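Local coordinates for protein molybdopterin biosynthesis enzyme, MoaB (Thermus thermophilus, PDB 3MCH) that probably binds molybdopterin and takes part in building the molybdenum cofactor, as a MogA/MoaB-family enzyme of molybdopterin biosynthesis, at residues 27-32 and 134-139; 48-53 and 81-86; 52-57 and 66-71; 56-61 and 118-123; 111-116 and 127-132. All coordinates share one frame; numbering follows the deposited sequence.

The five contacts lie around the central mixed sheet of an alpha/beta fold. Contacts 2, 3 and 4 run along helix 47-60 on one face: contacts 2 and 3 have centres about 7 Å apart and share Lys52 and Val53, while contacts 3 and 4, about 10 Å apart, share Leu56 and Trp57. Contact 1 packs two helices on the other face and meets contact 3 through Leu67, whose CD1 lies 4.0 Å from Leu139 CD1. Contact 5, centred about 13 Å from both contact 1 and contact 3, sits where strand 123-128 ends in a Pro-Gly-Ser-Pro loop. There, beside the Gly-Gly turn of contact 3, the molybdopterin pocket probably lies, as in relatives.

Contact 1. Residues 27-32 and 134-139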
# COMPACT_ATOMS: atom_id res chain seq x y z
N ARG B 27 10.05 -8.70 -22.52
CA ARG B 27 11.04 -9.73 -22.79
C ARG B 27 12.47 -9.19 -22.63
O ARG B 27 13.36 -9.88 -22.12
CB ARG B 27 10.88 -10.27 -24.21
CG ARG B 27 9.80 -11.33 -24.37
CD ARG B 27 9.78 -11.81 -25.82
NE ARG B 27 8.80 -12.86 -26.07
CZ ARG B 27 9.03 -14.17 -25.92
NH1 ARG B 27 10.22 -14.60 -25.52
NH2 ARG B 27 8.07 -15.04 -26.20
N GLU B 28 12.69 -7.95 -23.08
CA GLU B 28 14.01 -7.34 -23.00
C GLU B 28 14.50 -7.18 -21.56
O GLU B 28 15.66 -7.42 -21.26
CB GLU B 28 13.99 -5.97 -23.68
CG GLU B 28 13.46 -6.00 -25.10
CD GLU B 28 13.52 -4.64 -25.79
OE1 GLU B 28 13.09 -3.64 -25.18
OE2 GLU B 28 14.00 -4.59 -26.94
N VAL B 29 13.60 -6.76 -20.68
CA VAL B 29 13.97 -6.58 -19.28
C VAL B 29 14.40 -7.91 -18.66
O VAL B 29 15.37 -7.96 -17.90
CB VAL B 29 12.79 -6.02 -18.46
CG1 VAL B 29 13.17 -5.94 -16.98
CG2 VAL B 29 12.39 -4.65 -18.98
N LEU B 30 13.69 -8.97 -19.01
CA LEU B 30 13.96 -10.30 -18.47
C LEU B 30 15.20 -10.97 -19.06
O LEU B 30 15.84 -11.79 -18.39
CB LEU B 30 12.75 -11.20 -18.69
CG LEU B 30 11.43 -10.70 -18.09
CD1 LEU B 30 10.29 -11.61 -18.54
CD2 LEU B 30 11.55 -10.69 -16.57
N ALA B 31 15.53 -10.61 -20.29
CA ALA B 31 16.68 -11.18 -20.99
C ALA B 31 17.93 -11.25 -20.12
O ALA B 31 18.34 -10.27 -19.51
CB ALA B 31 16.97 -10.36 -22.25
N GLY B 32 18.53 -12.44 -20.06
CA GLY B 32 19.73 -12.63 -19.27
C GLY B 32 19.48 -13.15 -17.87
O GLY B 32 20.35 -13.77 -17.26
N GLY B 134 6.11 2.33 -19.68
CA GLY B 134 5.56 2.06 -18.36
C GLY B 134 5.86 0.66 -17.85
O GLY B 134 6.32 0.48 -16.73
N ALA B 135 5.57 -0.34 -18.68
CA ALA B 135 5.83 -1.73 -18.32
C ALA B 135 7.31 -1.93 -18.04
O ALA B 135 7.70 -2.60 -17.08
CB ALA B 135 5.38 -2.66 -19.45
N ARG B 136 8.14 -1.32 -18.87
CA ARG B 136 9.59 -1.44 -18.72
C ARG B 136 10.09 -0.90 -17.39
O ARG B 136 10.82 -1.59 -16.67
CB ARG B 136 10.29 -0.70 -19.86
CG ARG B 136 11.80 -0.86 -19.87
CD ARG B 136 12.44 -0.02 -20.97
NE ARG B 136 11.82 -0.25 -22.28
CZ ARG B 136 11.23 0.69 -23.00
NH1 ARG B 136 11.16 1.94 -22.55
NH2 ARG B 136 10.70 0.38 -24.18
N GLU B 137 9.72 0.33 -17.06
CA GLU B 137 10.17 0.93 -15.81
C GLU B 137 9.64 0.20 -14.59
O GLU B 137 10.38 0.00 -13.62
CB GLU B 137 9.76 2.41 -15.76
CG GLU B 137 10.34 3.24 -16.88
CD GLU B 137 10.29 4.73 -16.58
OE1 GLU B 137 9.23 5.20 -16.10
OE2 GLU B 137 11.30 5.42 -16.83
N SER B 138 8.38 -0.21 -14.63
CA SER B 138 7.80 -0.93 -13.51
C SER B 138 8.47 -2.29 -13.31
O SER B 138 8.71 -2.71 -12.18
CB SER B 138 6.29 -1.12 -13.71
OG SER B 138 5.62 0.12 -13.73
N LEU B 139 8.77 -2.97 -14.41
CA LEU B 139 9.40 -4.28 -14.29
C LEU B 139 10.86 -4.17 -13.85
O LEU B 139 11.34 -4.99 -13.08
CB LEU B 139 9.29 -5.05 -15.62
CG LEU B 139 9.80 -6.49 -15.63
CD1 LEU B 139 9.08 -7.33 -14.58
CD2 LEU B 139 9.58 -7.09 -17.02
O HOH W 1 12.62 -3.10 -22.54
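Val29 and Leu139 form the centre of a helix-helix contact in the three-layer alpha/beta sandwich, where helices 21-30 and 132-142 lie next to each other on one face of the sheet. Their side chains cross obliquely. Val29 CB lies 3.7 Å from Leu139 CD2, and Val29 CG1 lies 3.7 Å from Leu139 CG, so the valine presents a flank rather than a single methyl. Leu139 reaches it because its CG stands anti to the backbone N (chi1 -175°), which carries the branched end across to helix 21-30. Leu30 meets the same methyl at about a right angle, its CD2 4.1 Å from Leu139 CD2. Leu139 also packs on Leu128 of strand 123-128 and Leu30 on Phe35 of strand 35-43, joining the helices to the sheet. The other branch of Val29 turns to the outer side, with CG2 3.9 Å from Arg136 CG. Beyond this the arginine chain bends at chi3 (-52°), and the contact becomes polar and hydrated. Glu28 and Arg136 carry opposite charges but do not touch; one water joins them, donating to Glu28 OE1 at 2.7 Å and accepting, in the guanidinium plane, from Arg136 NE at 3.0 Å.

Contact 2. Residues 48-53 and 81-86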
# COMPACT_ATOMS: atom_id res chain seq x y z
N PRO B 48 -13.89 -11.49 -17.13
CA PRO B 48 -14.11 -12.94 -17.25
C PRO B 48 -13.01 -13.64 -18.05
O PRO B 48 -12.53 -14.71 -17.67
CB PRO B 48 -15.46 -13.02 -17.94
CG PRO B 48 -16.16 -11.81 -17.45
CD PRO B 48 -15.09 -10.75 -17.53
N MET B 49 -12.63 -13.03 -19.16
CA MET B 49 -11.61 -13.61 -20.02
C MET B 49 -10.21 -13.48 -19.44
O MET B 49 -9.38 -14.37 -19.60
CB MET B 49 -11.67 -12.95 -21.39
CG MET B 49 -13.01 -13.17 -22.08
SD MET B 49 -13.04 -12.47 -23.71
CE MET B 49 -12.20 -13.76 -24.63
N ILE B 50 -9.95 -12.36 -18.77
CA ILE B 50 -8.64 -12.16 -18.15
C ILE B 50 -8.47 -13.26 -17.10
O ILE B 50 -7.44 -13.93 -17.05
CB ILE B 50 -8.55 -10.78 -17.45
CG1 ILE B 50 -8.57 -9.67 -18.50
CG2 ILE B 50 -7.27 -10.70 -16.62
CD1 ILE B 50 -8.84 -8.27 -17.95
N LYS B 51 -9.51 -13.45 -16.29
CA LYS B 51 -9.48 -14.46 -15.24
C LYS B 51 -9.32 -15.89 -15.77
O LYS B 51 -8.62 -16.69 -15.16
CB LYS B 51 -10.75 -14.34 -14.39
CG LYS B 51 -10.90 -12.96 -13.75
CD LYS B 51 -12.14 -12.83 -12.88
CE LYS B 51 -12.03 -13.65 -11.61
NZ LYS B 51 -13.16 -13.37 -10.67
N LYS B 52 -9.94 -16.20 -16.90
CA LYS B 52 -9.82 -17.55 -17.46
C LYS B 52 -8.36 -17.87 -17.79
O LYS B 52 -7.88 -18.96 -17.48
CB LYS B 52 -10.66 -17.70 -18.73
CG LYS B 52 -10.57 -19.10 -19.32
CD LYS B 52 -11.35 -19.25 -20.61
CE LYS B 52 -11.18 -20.65 -21.19
NZ LYS B 52 -11.95 -20.84 -22.45
N VAL B 53 -7.67 -16.93 -18.41
CA VAL B 53 -6.27 -17.12 -18.78
C VAL B 53 -5.40 -17.20 -17.53
O VAL B 53 -4.56 -18.09 -17.42
CB VAL B 53 -5.76 -15.96 -19.67
CG1 VAL B 53 -4.27 -16.14 -19.95
CG2 VAL B 53 -6.54 -15.93 -20.98
N PRO B 81 -6.75 -4.86 -12.52
CA PRO B 81 -6.46 -5.06 -11.09
C PRO B 81 -7.59 -5.79 -10.37
O PRO B 81 -7.34 -6.71 -9.60
CB PRO B 81 -6.27 -3.63 -10.57
CG PRO B 81 -5.74 -2.91 -11.77
CD PRO B 81 -6.65 -3.43 -12.87
N GLU B 82 -8.82 -5.36 -10.63
CA GLU B 82 -9.98 -6.00 -10.00
C GLU B 82 -10.08 -7.46 -10.39
O GLU B 82 -10.32 -8.32 -9.55
CB GLU B 82 -11.28 -5.28 -10.39
CG GLU B 82 -11.44 -3.89 -9.80
CD GLU B 82 -10.95 -2.79 -10.72
OE1 GLU B 82 -9.80 -2.87 -11.19
OE2 GLU B 82 -11.73 -1.85 -10.97
N ALA B 83 -9.90 -7.74 -11.68
CA ALA B 83 -9.99 -9.11 -12.16
C ALA B 83 -8.92 -9.98 -11.52
O ALA B 83 -9.16 -11.13 -11.16
CB ALA B 83 -9.84 -9.14 -13.68
N THR B 84 -7.73 -9.42 -11.36
CA THR B 84 -6.61 -10.13 -10.77
C THR B 84 -6.79 -10.39 -9.28
O THR B 84 -6.62 -11.51 -8.81
CB THR B 84 -5.29 -9.37 -10.99
OG1 THR B 84 -5.07 -9.18 -12.39
CG2 THR B 84 -4.12 -10.14 -10.39
N ARG B 85 -7.15 -9.34 -8.53
CA ARG B 85 -7.33 -9.47 -7.09
C ARG B 85 -8.27 -10.61 -6.73
O ARG B 85 -8.05 -11.33 -5.77
CB ARG B 85 -7.89 -8.18 -6.49
CG ARG B 85 -6.96 -6.98 -6.55
CD ARG B 85 -7.47 -5.89 -5.62
NE ARG B 85 -7.30 -6.27 -4.22
CZ ARG B 85 -7.96 -5.71 -3.20
NH1 ARG B 85 -8.83 -4.73 -3.43
NH2 ARG B 85 -7.72 -6.11 -1.96
N GLU B 86 -9.33 -10.75 -7.52
CA GLU B 86 -10.32 -11.79 -7.28
C GLU B 86 -9.78 -13.21 -7.40
O GLU B 86 -10.40 -14.16 -6.92
CB GLU B 86 -11.51 -11.59 -8.22
CG GLU B 86 -12.33 -10.35 -7.89
CD GLU B 86 -13.18 -9.87 -9.06
OE1 GLU B 86 -13.72 -10.72 -9.80
OE2 GLU B 86 -13.31 -8.64 -9.24
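Lys51 lies across the backbone of Ala83, joining helix 47-60 to helix 80-85 where the two helices pack against each other on one face of the alpha/beta fold. The approach is close, with Lys51 CA and Ala83 CA 6.2 Å apart, consistent with the small methyl of Ala83 at the interface. From CB, which is not aimed at the neighbouring helix, the lysine chain sets out with CG beside its own backbone N (chi1 -58°). Lys51 CG is the first atom to meet the other helix, 3.6 Å from Ala83 O and 4.0 Å from Ala83 CB. CD follows, still beside Ala83 O. A bend at chi3 (69°) then turns the chain, and CE lies equally near Ala83 O and Glu86 OE1. That carbonyl oxygen is buried under the methylenes and has no hydrogen-bonding partner in the model. At the tip, Lys51 NZ makes a salt bridge to Glu86 OE1 at 2.8 Å, arriving on the anti side of the carboxylate and 20° out of its plane; the two side chains cross at about a right angle. Lys51 NZ also rests 3.4 Å from Glu86 CB. The second carboxylate oxygen, Glu86 OE2, is 3.0 Å from Glu82 O, a pair of acceptors with no hydrogen bond. Toward the sheet the contact turns apolar: Ile50, which also packs on Val9 and Val43, places its CG2 4.2 Å from Ala83 CB.

Contact 3. Residues 52-57 and 66-71; sequences KVLRLW and ILTNGG
With CG anti to its carbonyl carbon (chi1 -67°), Leu54 reaches across from the helix to Ile66, whose CG1 is likewise anti to the carbonyl carbon (chi1 -65°) and whose CG2 stands anti to the backbone N. The isoleucine thereby wedges between Leu54 and Trp57. Ile66 CG2 lies 3.6 Å from Leu54 CD2, whereas Ile66 CD1 reaches the foot of the tryptophan, 3.8 Å from Trp57 CB. Ile66 CG2 also meets the indole at its edge, near the ring plane and 4.0 Å from Trp57 CE3. One face of that ring is taken by Val53 CG1, 3.6 Å above its centre. This is helix-on-sheet packing within a beta-alpha-beta crossover: helix 47-60 connects parallel strands 35-43 and 65-69, passing over strand 2-9, and the short segments run nearly antiparallel, at 166°, with axes 10.6 Å apart at closest approach. An alanine in place of Ile66 would lose CG1, CG2 and CD1, and would probably open a gap between Leu54 and Trp57 over the sheet. Further along the strand, Leu54 CD2 touches Thr68 CG2 at 3.8 Å. The polar ends turn to other partners, Thr68 OG1 bonding to Asn127 ND2 and Trp57 NE1 to Glu41 OE2.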
# COMPACT_ATOMS: atom_id res chain seq x y z
N LYS B 52 -9.94 -16.20 -16.90
CA LYS B 52 -9.82 -17.55 -17.46
C LYS B 52 -8.36 -17.87 -17.79
O LYS B 52 -7.88 -18.96 -17.48
CB LYS B 52 -10.66 -17.70 -18.73
CG LYS B 52 -10.57 -19.10 -19.32
CD LYS B 52 -11.35 -19.25 -20.61
CE LYS B 52 -11.18 -20.65 -21.19
NZ LYS B 52 -11.95 -20.84 -22.45
N VAL B 53 -7.67 -16.93 -18.41
CA VAL B 53 -6.27 -17.12 -18.78
C VAL B 53 -5.40 -17.20 -17.53
O VAL B 53 -4.56 -18.09 -17.42
CB VAL B 53 -5.76 -15.96 -19.67
CG1 VAL B 53 -4.27 -16.14 -19.95
CG2 VAL B 53 -6.54 -15.93 -20.98
N LEU B 54 -5.59 -16.27 -16.60
CA LEU B 54 -4.80 -16.28 -15.37
C LEU B 54 -5.02 -17.59 -14.61
O LEU B 54 -4.09 -18.15 -14.03
CB LEU B 54 -5.17 -15.09 -14.47
CG LEU B 54 -4.82 -13.69 -14.97
CD1 LEU B 54 -5.27 -12.66 -13.93
CD2 LEU B 54 -3.31 -13.59 -15.21
N ARG B 55 -6.26 -18.06 -14.63
CA ARG B 55 -6.62 -19.30 -13.94
C ARG B 55 -5.91 -20.47 -14.61
O ARG B 55 -5.33 -21.33 -13.94
CB ARG B 55 -8.14 -19.50 -14.01
CG ARG B 55 -8.69 -20.51 -13.02
CD ARG B 55 -10.14 -20.84 -13.34
NE ARG B 55 -10.98 -19.65 -13.46
CZ ARG B 55 -11.34 -18.87 -12.44
NH1 ARG B 55 -12.10 -17.81 -12.66
NH2 ARG B 55 -10.96 -19.17 -11.21
N LEU B 56 -5.97 -20.50 -15.93
CA LEU B 56 -5.35 -21.55 -16.73
C LEU B 56 -3.84 -21.60 -16.50
O LEU B 56 -3.27 -22.65 -16.19
CB LEU B 56 -5.61 -21.30 -18.22
CG LEU B 56 -6.45 -22.30 -19.03
CD1 LEU B 56 -7.84 -22.42 -18.44
CD2 LEU B 56 -6.51 -21.82 -20.47
N TRP B 57 -3.20 -20.45 -16.67
CA TRP B 57 -1.75 -20.34 -16.52
C TRP B 57 -1.22 -20.72 -15.15
O TRP B 57 -0.17 -21.34 -15.03
CB TRP B 57 -1.31 -18.91 -16.87
CG TRP B 57 -1.36 -18.62 -18.34
CD1 TRP B 57 -1.89 -19.42 -19.33
CD2 TRP B 57 -0.83 -17.47 -19.00
NE1 TRP B 57 -1.72 -18.83 -20.56
CE2 TRP B 57 -1.07 -17.63 -20.39
CE3 TRP B 57 -0.18 -16.31 -18.56
CZ2 TRP B 57 -0.68 -16.68 -21.33
CZ3 TRP B 57 0.21 -15.36 -19.50
CH2 TRP B 57 -0.04 -15.55 -20.87
N ILE B 66 3.53 -14.56 -13.76
CA ILE B 66 2.62 -14.07 -14.78
C ILE B 66 2.71 -12.55 -14.75
O ILE B 66 2.44 -11.92 -13.73
CB ILE B 66 1.16 -14.47 -14.54
CG1 ILE B 66 1.01 -15.98 -14.66
CG2 ILE B 66 0.26 -13.75 -15.56
CD1 ILE B 66 -0.31 -16.54 -14.12
N LEU B 67 3.13 -11.98 -15.88
CA LEU B 67 3.23 -10.54 -16.02
C LEU B 67 2.13 -10.08 -16.97
O LEU B 67 2.20 -10.34 -18.18
CB LEU B 67 4.60 -10.15 -16.58
CG LEU B 67 5.82 -10.53 -15.73
CD1 LEU B 67 7.11 -10.21 -16.49
CD2 LEU B 67 5.78 -9.77 -14.41
N THR B 68 1.10 -9.45 -16.43
CA THR B 68 0.04 -8.92 -17.28
C THR B 68 0.49 -7.49 -17.53
O THR B 68 1.28 -6.94 -16.76
CB THR B 68 -1.35 -8.88 -16.58
OG1 THR B 68 -1.36 -7.87 -15.56
CG2 THR B 68 -1.69 -10.24 -15.97
N ASN B 69 0.02 -6.90 -18.62
CA ASN B 69 0.35 -5.51 -18.89
C ASN B 69 -0.89 -4.85 -19.47
O ASN B 69 -1.59 -5.44 -20.30
CB ASN B 69 1.55 -5.40 -19.85
CG ASN B 69 1.23 -5.84 -21.27
OD1 ASN B 69 0.58 -5.12 -22.03
ND2 ASN B 69 1.67 -7.04 -21.62
N GLY B 70 -1.19 -3.65 -18.99
CA GLY B 70 -2.35 -2.90 -19.45
C GLY B 70 -3.60 -3.03 -18.58
O GLY B 70 -3.72 -3.98 -17.79
N GLY B 71 -4.52 -2.08 -18.73
CA GLY B 71 -5.76 -2.11 -17.98
C GLY B 71 -5.64 -1.77 -16.51
O GLY B 71 -6.50 -2.15 -15.71

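Contact 4. Residues 56-61 and 118-123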
# COMPACT_ATOMS: atom_id res chain seq x y z
N LEU B 56 -5.97 -20.50 -15.93
CA LEU B 56 -5.35 -21.55 -16.73
C LEU B 56 -3.84 -21.60 -16.50
O LEU B 56 -3.27 -22.65 -16.19
CB LEU B 56 -5.61 -21.30 -18.22
CG LEU B 56 -6.45 -22.30 -19.03
CD1 LEU B 56 -7.84 -22.42 -18.44
CD2 LEU B 56 -6.51 -21.82 -20.47
N TRP B 57 -3.20 -20.45 -16.67
CA TRP B 57 -1.75 -20.34 -16.52
C TRP B 57 -1.22 -20.72 -15.15
O TRP B 57 -0.17 -21.34 -15.03
CB TRP B 57 -1.31 -18.91 -16.87
CG TRP B 57 -1.36 -18.62 -18.34
CD1 TRP B 57 -1.89 -19.42 -19.33
CD2 TRP B 57 -0.83 -17.47 -19.00
NE1 TRP B 57 -1.72 -18.83 -20.56
CE2 TRP B 57 -1.07 -17.63 -20.39
CE3 TRP B 57 -0.18 -16.31 -18.56
CZ2 TRP B 57 -0.68 -16.68 -21.33
CZ3 TRP B 57 0.21 -15.36 -19.50
CH2 TRP B 57 -0.04 -15.55 -20.87
N ALA B 58 -1.95 -20.35 -14.10
CA ALA B 58 -1.52 -20.66 -12.75
C ALA B 58 -1.91 -22.08 -12.35
O ALA B 58 -1.05 -22.89 -11.99
CB ALA B 58 -2.13 -19.67 -11.77
N ASP B 59 -3.20 -22.38 -12.44
CA ASP B 59 -3.72 -23.68 -12.03
C ASP B 59 -3.34 -24.87 -12.89
O ASP B 59 -2.98 -25.93 -12.36
CB ASP B 59 -5.25 -23.61 -11.93
CG ASP B 59 -5.72 -22.58 -10.92
OD1 ASP B 59 -4.86 -21.95 -10.25
OD2 ASP B 59 -6.95 -22.39 -10.80
N ARG B 60 -3.40 -24.73 -14.21
CA ARG B 60 -3.07 -25.85 -15.08
C ARG B 60 -1.66 -25.86 -15.66
O ARG B 60 -0.96 -26.87 -15.56
CB ARG B 60 -4.08 -25.95 -16.22
CG ARG B 60 -3.92 -27.21 -17.04
CD ARG B 60 -5.14 -27.47 -17.90
NE ARG B 60 -5.32 -26.44 -18.92
CZ ARG B 60 -6.40 -26.35 -19.69
NH1 ARG B 60 -6.49 -25.38 -20.59
NH2 ARG B 60 -7.39 -27.21 -19.54
N GLU B 61 -1.25 -24.75 -16.26
CA GLU B 61 0.09 -24.68 -16.85
C GLU B 61 1.19 -24.63 -15.80
O GLU B 61 2.33 -25.02 -16.06
CB GLU B 61 0.21 -23.46 -17.77
CG GLU B 61 -0.79 -23.43 -18.92
CD GLU B 61 -0.83 -24.73 -19.70
OE1 GLU B 61 0.24 -25.30 -19.98
OE2 GLU B 61 -1.94 -25.19 -20.05
N GLY B 118 0.41 -10.35 -6.45
CA GLY B 118 0.01 -11.35 -5.48
C GLY B 118 0.35 -12.76 -5.91
O GLY B 118 0.98 -12.98 -6.94
N VAL B 119 -0.09 -13.71 -5.10
CA VAL B 119 0.17 -15.11 -5.37
C VAL B 119 -1.12 -15.91 -5.46
O VAL B 119 -2.06 -15.67 -4.71
CB VAL B 119 1.05 -15.73 -4.25
CG1 VAL B 119 1.22 -17.24 -4.47
CG2 VAL B 119 2.41 -15.03 -4.22
N ARG B 120 -1.15 -16.84 -6.41
CA ARG B 120 -2.28 -17.76 -6.57
C ARG B 120 -1.58 -19.11 -6.68
O ARG B 120 -0.78 -19.33 -7.60
CB ARG B 120 -3.09 -17.48 -7.83
CG ARG B 120 -4.31 -18.42 -7.94
CD ARG B 120 -5.03 -18.33 -9.28
NE ARG B 120 -6.00 -19.41 -9.43
CZ ARG B 120 -7.18 -19.46 -8.81
NH1 ARG B 120 -7.56 -18.49 -8.00
NH2 ARG B 120 -7.98 -20.51 -9.01
N GLY B 121 -1.84 -20.00 -5.73
CA GLY B 121 -1.19 -21.30 -5.75
C GLY B 121 0.31 -21.10 -5.61
O GLY B 121 0.77 -20.61 -4.58
N ARG B 122 1.07 -21.47 -6.63
CA ARG B 122 2.51 -21.29 -6.61
C ARG B 122 2.93 -20.41 -7.77
O ARG B 122 3.99 -20.61 -8.37
CB ARG B 122 3.22 -22.65 -6.69
CG ARG B 122 3.30 -23.37 -5.34
CD ARG B 122 3.74 -24.80 -5.54
NE ARG B 122 2.68 -25.60 -6.13
CZ ARG B 122 2.87 -26.51 -7.09
NH1 ARG B 122 1.83 -27.19 -7.56
NH2 ARG B 122 4.08 -26.72 -7.57
N THR B 123 2.09 -19.43 -8.07
CA THR B 123 2.35 -18.50 -9.17
C THR B 123 2.29 -17.05 -8.70
O THR B 123 1.33 -16.63 -8.05
CB THR B 123 1.31 -18.68 -10.30
OG1 THR B 123 1.32 -20.04 -10.74
CG2 THR B 123 1.63 -17.77 -11.48
O HOH W 2 0.20 -22.14 -9.22
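Ala58 packs closely against Thr123, at the turn end of the hairpin formed by strands 117-120 and 123-128, with Ala58 CB 3.6 Å from Thr123 OG1 and 3.9 Å from Thr123 CB. The hydroxyl is buried but well provided for: Thr123 OG1 bonds to Leu63 O and accepts from a water at 2.8 Å. That water also donates to Ala58 O and accepts from Arg122 N, bridging Ala58 of the helix to the two-residue hairpin turn. Outward the contact changes character. Asp59, exposed to solvent, is gripped side-on by the extended side chain of Arg120. Arg120 NH2 reaches Asp59 OD2 at 2.8 Å in the guanidinium plane, nearly straight at 170°, and uses the syn lone pair; Arg120 NE reaches Asp59 OD1 at 2.9 Å, more bent at 147°. Carboxylate and guanidinium are turned 30° from each other, so the pairing is not fully flat. A leucine in place of Arg120 would leave the Asp59 carboxylate without its mate and is likely to set it free to turn, while Leu87 O would lose the NH1 donor. Two bonds to separate oxygens fix the rotation of both groups, and the opposite charges probably keep each other ionised even at the solvent-facing edge of this helix-to-hairpin junction.

Contact 5. Residues 111-116 and 127-132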
# COMPACT_ATOMS: atom_id res chain seq x y z
N ALA B 111 2.70 6.66 -10.65
CA ALA B 111 1.95 6.52 -9.41
C ALA B 111 0.46 6.26 -9.62
O ALA B 111 -0.24 5.85 -8.69
CB ALA B 111 2.14 7.76 -8.55
N LEU B 112 -0.04 6.50 -10.83
CA LEU B 112 -1.46 6.31 -11.11
C LEU B 112 -1.87 4.87 -11.42
O LEU B 112 -3.06 4.59 -11.56
CB LEU B 112 -1.90 7.23 -12.25
CG LEU B 112 -1.75 8.73 -11.96
CD1 LEU B 112 -2.26 9.52 -13.15
CD2 LEU B 112 -2.52 9.10 -10.70
N SER B 113 -0.90 3.97 -11.53
CA SER B 113 -1.21 2.58 -11.82
C SER B 113 -1.86 1.90 -10.63
O SER B 113 -1.37 2.00 -9.51
CB SER B 113 0.06 1.82 -12.20
OG SER B 113 -0.24 0.47 -12.49
N ARG B 114 -2.97 1.21 -10.88
CA ARG B 114 -3.69 0.51 -9.84
C ARG B 114 -3.33 -0.97 -9.87
O ARG B 114 -3.97 -1.79 -9.21
CB ARG B 114 -5.20 0.67 -10.04
CG ARG B 114 -5.66 2.12 -10.13
CD ARG B 114 -7.17 2.21 -10.31
NE ARG B 114 -7.87 1.53 -9.22
CZ ARG B 114 -8.38 0.30 -9.30
NH1 ARG B 114 -8.27 -0.40 -10.42
NH2 ARG B 114 -8.98 -0.23 -8.24
N GLY B 115 -2.30 -1.31 -10.64
CA GLY B 115 -1.90 -2.70 -10.73
C GLY B 115 -1.58 -3.32 -9.39
O GLY B 115 -1.00 -2.66 -8.52
N VAL B 116 -1.99 -4.57 -9.20
CA VAL B 116 -1.71 -5.27 -7.95
C VAL B 116 -0.66 -6.35 -8.19
O VAL B 116 -0.23 -6.58 -9.33
CB VAL B 116 -2.99 -5.95 -7.36
CG1 VAL B 116 -4.06 -4.90 -7.10
CG2 VAL B 116 -3.51 -7.02 -8.30
N ASN B 127 0.70 -6.99 -12.12
CA ASN B 127 -0.02 -6.18 -13.12
C ASN B 127 0.87 -5.00 -13.51
O ASN B 127 0.98 -4.04 -12.75
CB ASN B 127 -1.30 -5.56 -12.55
CG ASN B 127 -2.37 -6.58 -12.20
OD1 ASN B 127 -3.23 -6.30 -11.37
ND2 ASN B 127 -2.35 -7.74 -12.86
N LEU B 128 1.48 -5.06 -14.69
CA LEU B 128 2.32 -3.97 -15.18
C LEU B 128 1.47 -3.00 -16.01
O LEU B 128 0.42 -3.39 -16.54
CB LEU B 128 3.43 -4.51 -16.08
CG LEU B 128 4.48 -5.46 -15.51
CD1 LEU B 128 5.24 -6.11 -16.65
CD2 LEU B 128 5.42 -4.68 -14.60
N PRO B 129 1.89 -1.74 -16.12
CA PRO B 129 1.14 -0.75 -16.91
C PRO B 129 1.13 -1.21 -18.37
O PRO B 129 1.89 -2.10 -18.75
CB PRO B 129 1.94 0.53 -16.71
CG PRO B 129 2.51 0.35 -15.34
CD PRO B 129 2.97 -1.08 -15.37
N GLY B 130 0.31 -0.57 -19.19
CA GLY B 130 0.19 -0.96 -20.59
C GLY B 130 1.12 -0.40 -21.65
O GLY B 130 1.21 -0.97 -22.74
N SER B 131 1.81 0.69 -21.37
CA SER B 131 2.72 1.26 -22.37
C SER B 131 4.09 0.59 -22.30
O SER B 131 4.48 0.08 -21.25
CB SER B 131 2.88 2.77 -22.16
OG SER B 131 3.67 3.05 -21.02
N PRO B 132 4.82 0.57 -23.42
CA PRO B 132 6.15 -0.05 -23.43
C PRO B 132 7.05 0.57 -22.36
O PRO B 132 7.71 -0.14 -21.61
CB PRO B 132 6.65 0.23 -24.84
CG PRO B 132 5.39 0.23 -25.64
CD PRO B 132 4.45 1.02 -24.77
O HOH W 3 1.51 -1.42 -11.97
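Beside the probable molybdopterin-binding pocket, just before the Pro-Gly-Ser-Pro loop, Asn127 fastens the incoming chain at Val116 with two hydrogen bonds. Val116 N donates to Asn127 OD1 at 3.0 Å, almost straight at 168°, although the donor nitrogen lies 33° out of the carbonyl plane of the amide. In return Asn127 N donates to Val116 O at 3.0 Å, coming in nearly along the C=O axis. This second bond prolongs the antiparallel pairing of strands 117-120 and 123-128, while the side-chain OD1 takes Val116 N in place of a main-chain oxygen. The two side chains lie side by side and point the same way, which brings Val116 CG2 within 3.2 Å of Asn127 OD1. The other end of the amide is held too: ND2 bonds to Thr68 OG1 and Thr84 OG1, so its rotation is fixed. Gly115 CA lies 3.4 Å from Asn127 CB, and a side chain there would clash with Asn127 O. Ser113 OG closes an ST turn by accepting from Gly115 N at 3.3 Å. The same hydroxyl bonds to Thr72 OG1 and to a water that donates to Asn127 O. Next to it in the chain, Arg114 NE bonds to Glu91 O of a neighbouring subunit, placing this loop at a subunit interface.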